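Local coordinates for cell division protein FtsZ 1 (Methanocaldococcus jannaschii, PDB 2VAP), which binds GTP and probably hydrolyses it, and is thought to polymerise into the contractile Z ring at the future division site, at residues Lys65-Thr71 with Ala81-Ile87; Ala282-His288 with Val333-Gly339; Met290-Asp294 with Thr322-Asn326. One frame throughout, in Å; residues are numbered along the deposited sequence.

Contact 1: Lys65-Thr71 with Ala81-Ile87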
# COMPACT_ATOMS: atom_id res chain seq x y z
N LYS A 65 -13.15 3.77 0.36
CA LYS A 65 -13.56 4.24 1.68
C LYS A 65 -12.32 4.33 2.57
O LYS A 65 -11.48 3.43 2.55
CB LYS A 65 -14.58 3.28 2.28
CG LYS A 65 -15.16 3.71 3.63
CD LYS A 65 -16.09 2.64 4.18
CE LYS A 65 -16.66 3.03 5.54
NZ LYS A 65 -17.60 2.01 6.05
N THR A 66 -12.22 5.41 3.33
CA THR A 66 -11.09 5.59 4.25
C THR A 66 -11.53 5.41 5.70
O THR A 66 -12.47 6.05 6.16
CB THR A 66 -10.40 6.96 4.08
OG1 THR A 66 -11.38 8.01 4.09
CG2 THR A 66 -9.61 7.01 2.78
N VAL A 67 -10.83 4.52 6.41
CA VAL A 67 -11.10 4.26 7.82
C VAL A 67 -9.83 4.51 8.64
O VAL A 67 -8.76 3.97 8.32
CB VAL A 67 -11.62 2.82 8.06
CG1 VAL A 67 -11.83 2.54 9.54
CG2 VAL A 67 -12.93 2.59 7.30
N ALA A 68 -9.94 5.33 9.68
CA ALA A 68 -8.83 5.58 10.59
C ALA A 68 -9.13 4.98 11.95
O ALA A 68 -10.20 5.22 12.52
CB ALA A 68 -8.57 7.07 10.71
N ILE A 69 -8.20 4.18 12.46
CA ILE A 69 -8.33 3.61 13.80
C ILE A 69 -7.13 3.97 14.67
O ILE A 69 -6.00 4.05 14.18
CB ILE A 69 -8.58 2.07 13.79
CG1 ILE A 69 -7.31 1.29 13.44
CG2 ILE A 69 -9.76 1.70 12.87
CD1 ILE A 69 -7.34 -0.17 13.88
N ASN A 70 -7.39 4.22 15.95
CA ASN A 70 -6.34 4.59 16.89
C ASN A 70 -6.78 4.38 18.33
O ASN A 70 -7.97 4.41 18.63
CB ASN A 70 -5.94 6.06 16.69
CG ASN A 70 -4.47 6.33 17.02
OD1 ASN A 70 -3.90 5.73 17.93
ND2 ASN A 70 -3.86 7.24 16.28
N THR A 71 -5.80 4.16 19.20
CA THR A 71 -6.03 4.13 20.64
C THR A 71 -5.93 5.55 21.20
O THR A 71 -6.46 5.84 22.27
CB THR A 71 -4.97 3.27 21.36
OG1 THR A 71 -3.66 3.68 20.96
CG2 THR A 71 -5.15 1.80 21.03
N ALA A 81 -11.13 11.41 7.74
CA ALA A 81 -11.51 10.08 7.25
C ALA A 81 -13.02 9.96 7.04
O ALA A 81 -13.79 10.73 7.61
CB ALA A 81 -11.04 9.01 8.24
N ASP A 82 -13.42 9.00 6.21
CA ASP A 82 -14.84 8.67 6.05
C ASP A 82 -15.41 8.10 7.34
O ASP A 82 -16.56 8.37 7.70
CB ASP A 82 -15.04 7.67 4.91
CG ASP A 82 -14.76 8.26 3.54
OD1 ASP A 82 -15.20 9.40 3.27
OD2 ASP A 82 -14.11 7.58 2.72
N LYS A 83 -14.60 7.30 8.04
CA LYS A 83 -14.99 6.66 9.29
C LYS A 83 -13.82 6.63 10.27
O LYS A 83 -12.69 6.29 9.89
CB LYS A 83 -15.51 5.24 9.03
CG LYS A 83 -15.88 4.44 10.28
CD LYS A 83 -17.12 4.98 10.98
CE LYS A 83 -17.43 4.19 12.24
NZ LYS A 83 -18.61 4.74 12.97
N LYS A 84 -14.08 7.01 11.52
CA LYS A 84 -13.08 6.95 12.58
C LYS A 84 -13.52 5.98 13.67
O LYS A 84 -14.69 5.99 14.08
CB LYS A 84 -12.84 8.34 13.19
CG LYS A 84 -12.45 9.42 12.20
CD LYS A 84 -12.28 10.75 12.90
CE LYS A 84 -12.50 11.91 11.95
NZ LYS A 84 -12.18 13.21 12.60
N ILE A 85 -12.59 5.16 14.13
CA ILE A 85 -12.86 4.22 15.23
C ILE A 85 -11.81 4.38 16.32
O ILE A 85 -10.61 4.15 16.09
CB ILE A 85 -12.89 2.74 14.75
CG1 ILE A 85 -13.89 2.55 13.61
CG2 ILE A 85 -13.24 1.81 15.92
CD1 ILE A 85 -13.72 1.24 12.84
N LEU A 86 -12.26 4.76 17.52
CA LEU A 86 -11.40 4.76 18.69
C LEU A 86 -11.40 3.37 19.29
O LEU A 86 -12.39 2.93 19.88
CB LEU A 86 -11.86 5.80 19.72
CG LEU A 86 -10.96 5.98 20.95
CD1 LEU A 86 -9.66 6.70 20.59
CD2 LEU A 86 -11.71 6.74 22.03
N ILE A 87 -10.29 2.65 19.12
CA ILE A 87 -10.17 1.28 19.62
C ILE A 87 -9.71 1.24 21.08
O ILE A 87 -8.96 2.11 21.53
CB ILE A 87 -9.27 0.39 18.71
CG1 ILE A 87 -7.86 0.97 18.59
CG2 ILE A 87 -9.92 0.22 17.33
CD1 ILE A 87 -6.82 -0.01 18.05
O HOH W 1 -8.32 4.01 23.56
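Strands 65-70 and 83-86 run parallel, their axes 4.8 Å apart at the closest and their directions 17° apart, with V67 opposite K83 and I69 opposite I85. Segment 81-87 holds on to the even-numbered residues of 65-71, as in A68 N to K83 O (2.9 Å) and I85 N to A68 O (2.9 Å). A water lies 2.9 Å from both T71 O and I87 O. Just ahead of strand 83-86, D82 OD2 takes T66 N at 2.9 Å and D82 N donates to T66 OG1 at 3.1 Å; D82 OD1 also forms a salt bridge with K57. V67, I69 and I85 share one face, where I69 CG2 lies 3.8 Å from I85 CB. T71 OG1 is hydrogen-bonded to T135, a GTP-binding residue, bringing the strand's end to the nucleotide site. This beta-alpha-beta unit, closed through helix 73-77, edges the Rossmann-like GTPase sheet. Strand 40-45 flanks 65-70 on its other side, helix 46-59 packs on T66 and A68, helix 135-149 on I69 and I87.

Contact 2: Ala282-His288 with Val333-Gly339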
# COMPACT_ATOMS: atom_id res chain seq x y z
N ALA A 282 11.16 -12.80 -7.98
CA ALA A 282 9.78 -12.35 -8.14
C ALA A 282 8.97 -13.30 -9.01
O ALA A 282 9.46 -13.81 -10.01
CB ALA A 282 9.75 -10.96 -8.72
N THR A 283 7.71 -13.52 -8.61
CA THR A 283 6.79 -14.37 -9.35
C THR A 283 5.63 -13.57 -9.94
O THR A 283 4.83 -14.10 -10.71
CB THR A 283 6.24 -15.52 -8.47
OG1 THR A 283 5.62 -14.98 -7.30
CG2 THR A 283 7.36 -16.48 -8.07
N GLY A 284 5.54 -12.30 -9.57
CA GLY A 284 4.49 -11.42 -10.07
C GLY A 284 4.83 -9.95 -9.92
O GLY A 284 5.78 -9.59 -9.21
N ALA A 285 4.05 -9.10 -10.59
CA ALA A 285 4.26 -7.65 -10.54
C ALA A 285 3.01 -6.87 -10.90
O ALA A 285 2.23 -7.28 -11.76
CB ALA A 285 5.41 -7.24 -11.45
N LEU A 286 2.82 -5.74 -10.22
CA LEU A 286 1.82 -4.75 -10.61
C LEU A 286 2.55 -3.49 -11.06
O LEU A 286 3.48 -3.03 -10.39
CB LEU A 286 0.86 -4.43 -9.46
CG LEU A 286 -0.02 -5.56 -8.91
CD1 LEU A 286 0.65 -6.25 -7.74
CD2 LEU A 286 -1.38 -5.02 -8.50
N ILE A 287 2.15 -2.94 -12.20
CA ILE A 287 2.77 -1.74 -12.75
C ILE A 287 1.71 -0.66 -12.97
O ILE A 287 0.74 -0.87 -13.69
CB ILE A 287 3.48 -2.02 -14.11
CG1 ILE A 287 4.46 -3.19 -13.98
CG2 ILE A 287 4.21 -0.76 -14.60
CD1 ILE A 287 5.03 -3.66 -15.31
N HIS A 288 1.91 0.49 -12.33
CA HIS A 288 1.06 1.65 -12.56
C HIS A 288 1.88 2.76 -13.20
O HIS A 288 2.76 3.34 -12.56
CB HIS A 288 0.42 2.14 -11.26
CG HIS A 288 -0.70 3.11 -11.46
ND1 HIS A 288 -1.65 3.36 -10.48
CD2 HIS A 288 -1.05 3.87 -12.52
CE1 HIS A 288 -2.51 4.25 -10.93
NE2 HIS A 288 -2.17 4.57 -12.17
N VAL A 333 6.43 6.03 -12.47
CA VAL A 333 6.19 4.59 -12.51
C VAL A 333 6.20 4.00 -11.10
O VAL A 333 7.19 4.14 -10.37
CB VAL A 333 7.22 3.86 -13.42
CG1 VAL A 333 7.08 2.34 -13.30
CG2 VAL A 333 7.07 4.29 -14.87
N LEU A 334 5.09 3.37 -10.73
CA LEU A 334 5.03 2.58 -9.51
C LEU A 334 5.11 1.10 -9.86
O LEU A 334 4.30 0.59 -10.64
CB LEU A 334 3.75 2.87 -8.70
CG LEU A 334 3.48 1.95 -7.50
CD1 LEU A 334 4.49 2.17 -6.37
CD2 LEU A 334 2.06 2.12 -6.99
N LEU A 335 6.10 0.43 -9.28
CA LEU A 335 6.29 -1.00 -9.48
C LEU A 335 6.11 -1.71 -8.14
O LEU A 335 6.75 -1.36 -7.15
CB LEU A 335 7.68 -1.27 -10.06
CG LEU A 335 8.10 -2.71 -10.37
CD1 LEU A 335 7.28 -3.30 -11.51
CD2 LEU A 335 9.58 -2.75 -10.70
N VAL A 336 5.22 -2.70 -8.11
CA VAL A 336 5.03 -3.54 -6.93
C VAL A 336 5.36 -4.98 -7.31
O VAL A 336 4.64 -5.62 -8.07
CB VAL A 336 3.59 -3.43 -6.35
CG1 VAL A 336 3.44 -4.32 -5.12
CG2 VAL A 336 3.25 -1.99 -6.01
N ILE A 337 6.47 -5.47 -6.77
CA ILE A 337 7.00 -6.79 -7.08
C ILE A 337 6.57 -7.79 -6.00
O ILE A 337 6.81 -7.56 -4.82
CB ILE A 337 8.55 -6.75 -7.19
CG1 ILE A 337 8.99 -5.84 -8.36
CG2 ILE A 337 9.14 -8.14 -7.30
CD1 ILE A 337 8.64 -6.36 -9.75
N THR A 338 5.93 -8.89 -6.42
CA THR A 338 5.36 -9.86 -5.48
C THR A 338 6.08 -11.21 -5.48
O THR A 338 6.81 -11.54 -6.43
CB THR A 338 3.85 -10.09 -5.73
OG1 THR A 338 3.66 -10.69 -7.02
CG2 THR A 338 3.07 -8.78 -5.66
N GLY A 339 5.87 -11.98 -4.42
CA GLY A 339 6.42 -13.33 -4.30
C GLY A 339 7.91 -13.39 -4.01
O GLY A 339 8.59 -14.33 -4.42
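A classic beta bulge opens this antiparallel pairing: T283 and G284 both face T338, so T338 O receives T283 N at 3.1 Å and, weakly, G284 N at 3.5 Å. Glycine suits the spot, since a CB on G284 would collide with T338 OG1. G339, at positive phi, likewise leaves room for T283 OG1, 3.5 Å from G339 CA. Beyond the bulge the pairing is regular. L286 and V336 exchange two bonds, L286 N to V336 O (2.8 Å) and V336 N to L286 O (2.9 Å), and H288 and L334 do the same. On one face A285, I287, L335 and I337 meet, I287 CG1 reaching L335 CD1 at 3.8 Å; helix 297-310 packs on I287 and L335, and L311 on A285 and I337. On the other, L286 and V336 pack against helix 204-227, and H288 ND1 is hydrogen-bonded to G221 O. One face is thus wholly aliphatic and the other mixed, the chemistry of a buried central strand pair between two helices of the C-terminal domain.

Contact 3: Met290-Asp294 with Thr322-Asn326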
# COMPACT_ATOMS: atom_id res chain seq x y z
N MET A 290 1.99 6.45 -14.63
CA MET A 290 1.29 7.71 -14.46
C MET A 290 1.99 8.81 -15.24
O MET A 290 3.21 8.86 -15.29
CB MET A 290 1.22 8.08 -12.97
CG MET A 290 0.35 7.15 -12.14
SD MET A 290 0.77 7.17 -10.39
CE MET A 290 2.28 6.19 -10.39
N GLY A 291 1.20 9.69 -15.85
CA GLY A 291 1.77 10.78 -16.65
C GLY A 291 0.81 11.93 -16.86
O GLY A 291 -0.31 11.92 -16.36
N PRO A 292 1.26 12.95 -17.62
CA PRO A 292 0.41 14.09 -17.95
C PRO A 292 -0.61 13.71 -19.03
O PRO A 292 -0.69 12.54 -19.42
CB PRO A 292 1.40 15.13 -18.50
CG PRO A 292 2.78 14.57 -18.24
CD PRO A 292 2.60 13.09 -18.21
N GLU A 293 -1.36 14.69 -19.51
CA GLU A 293 -2.39 14.47 -20.53
C GLU A 293 -1.83 13.91 -21.84
O GLU A 293 -2.56 13.29 -22.62
CB GLU A 293 -3.17 15.76 -20.81
CG GLU A 293 -4.11 16.19 -19.68
CD GLU A 293 -3.41 16.87 -18.51
OE1 GLU A 293 -4.01 16.93 -17.42
OE2 GLU A 293 -2.26 17.34 -18.68
N ASP A 294 -0.53 14.11 -22.07
CA ASP A 294 0.13 13.66 -23.30
C ASP A 294 0.77 12.27 -23.18
O ASP A 294 1.55 11.86 -24.06
CB ASP A 294 1.15 14.70 -23.78
CG ASP A 294 2.29 14.92 -22.80
OD1 ASP A 294 2.27 14.36 -21.68
OD2 ASP A 294 3.23 15.68 -23.15
N THR A 322 -2.63 5.72 -16.15
CA THR A 322 -3.57 6.80 -15.84
C THR A 322 -2.93 8.17 -16.00
O THR A 322 -1.70 8.31 -15.94
CB THR A 322 -4.13 6.70 -14.40
OG1 THR A 322 -3.07 6.84 -13.45
CG2 THR A 322 -4.85 5.37 -14.18
N ILE A 323 -3.76 9.19 -16.18
CA ILE A 323 -3.31 10.57 -16.23
C ILE A 323 -3.40 11.21 -14.85
O ILE A 323 -4.44 11.17 -14.20
CB ILE A 323 -4.12 11.41 -17.25
CG1 ILE A 323 -3.94 10.85 -18.67
CG2 ILE A 323 -3.71 12.88 -17.21
CD1 ILE A 323 -5.07 11.19 -19.62
N ASP A 324 -2.28 11.77 -14.39
CA ASP A 324 -2.25 12.57 -13.17
C ASP A 324 -2.12 14.03 -13.57
O ASP A 324 -1.12 14.45 -14.16
CB ASP A 324 -1.07 12.14 -12.28
CG ASP A 324 -1.12 12.76 -10.89
OD1 ASP A 324 -1.93 13.69 -10.65
OD2 ASP A 324 -0.33 12.32 -10.02
N GLU A 325 -3.16 14.81 -13.26
CA GLU A 325 -3.25 16.22 -13.65
C GLU A 325 -2.18 17.10 -13.00
O GLU A 325 -1.83 18.16 -13.53
CB GLU A 325 -4.65 16.78 -13.37
CG GLU A 325 -5.12 16.67 -11.92
CD GLU A 325 -6.51 17.24 -11.69
OE1 GLU A 325 -6.78 17.75 -10.58
OE2 GLU A 325 -7.35 17.18 -12.62
N ASN A 326 -1.66 16.66 -11.85
CA ASN A 326 -0.59 17.37 -11.15
C ASN A 326 0.75 17.28 -11.87
O ASN A 326 1.62 18.13 -11.68
CB ASN A 326 -0.46 16.86 -9.71
CG ASN A 326 -1.72 17.10 -8.88
OD1 ASN A 326 -2.17 16.21 -8.15
ND2 ASN A 326 -2.28 18.29 -8.98
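I323, E293 and M290 lose the most surface here, and they mark three successive levels of a parallel strand pair that is coming apart. At the first level, M290 sits beside T322 with their CA atoms 5.1 Å apart. M290 CA points its hydrogen at T322 O (3.4 Å), and M290 CG passes T322 OG1 at 3.7 Å before the rest of the thioether chain leads away, to pack on R332 and L334 of strand 331-338. T322 OG1 is hydrogen-bonded to H288 NE2.

I323 stands at the second level, paired with G291. G291 joins the backbones on both sides of it: G291 N donates to T322 O at 3.2 Å, and G291 O accepts D324 N at 2.8 Å. The I323 side chain lies on the opposite face from M290 and T322, where its CG2 meets P292 C at 3.7 Å and E293 N at 3.8 Å.

E293 forms the last level, past the end of its strand. Its CB points away, but the end of the side chain comes back so that E293 OE1 lies 3.9 Å from E325 CA; both glutamates are poorly ordered, so this touch is loose. The end-to-end directions of 290-293 and 322-325 differ by 59°, and 322-326 turns off through an Asx turn in which D324 OD1 accepts N326 N at 3.2 Å.

The contact joins the C-terminal ends of the two parallel strands, 284-291 and 316-323, that helix 297-310 connects. Strand 316-323 is outermost in the four-stranded mixed sheet, and strand 331-338 borders 284-291 on its other side.

How the contacts relate
Contacts 2 and 3 belong to one sheet of the C-terminal domain and share strand 284-291, which pairs antiparallel with 331-338 and parallel with 316-323. Their centres are 20 Å apart, yet they touch: H288 NE2 of contact 2 lies 2.7 Å from T322 OG1 of contact 3, a probable hydrogen bond, and M290 CE packs 4.0 Å from L334 N. Contact 1 stands apart in the GTPase domain, its centre 29 Å from that of contact 2 and 31 Å from that of contact 3, with nearest atoms about 16 Å away in each case. It alone approaches the nucleotide: the N70 side chain is about 5 Å from GDP, whereas contacts 2 and 3 lie away from the binding site.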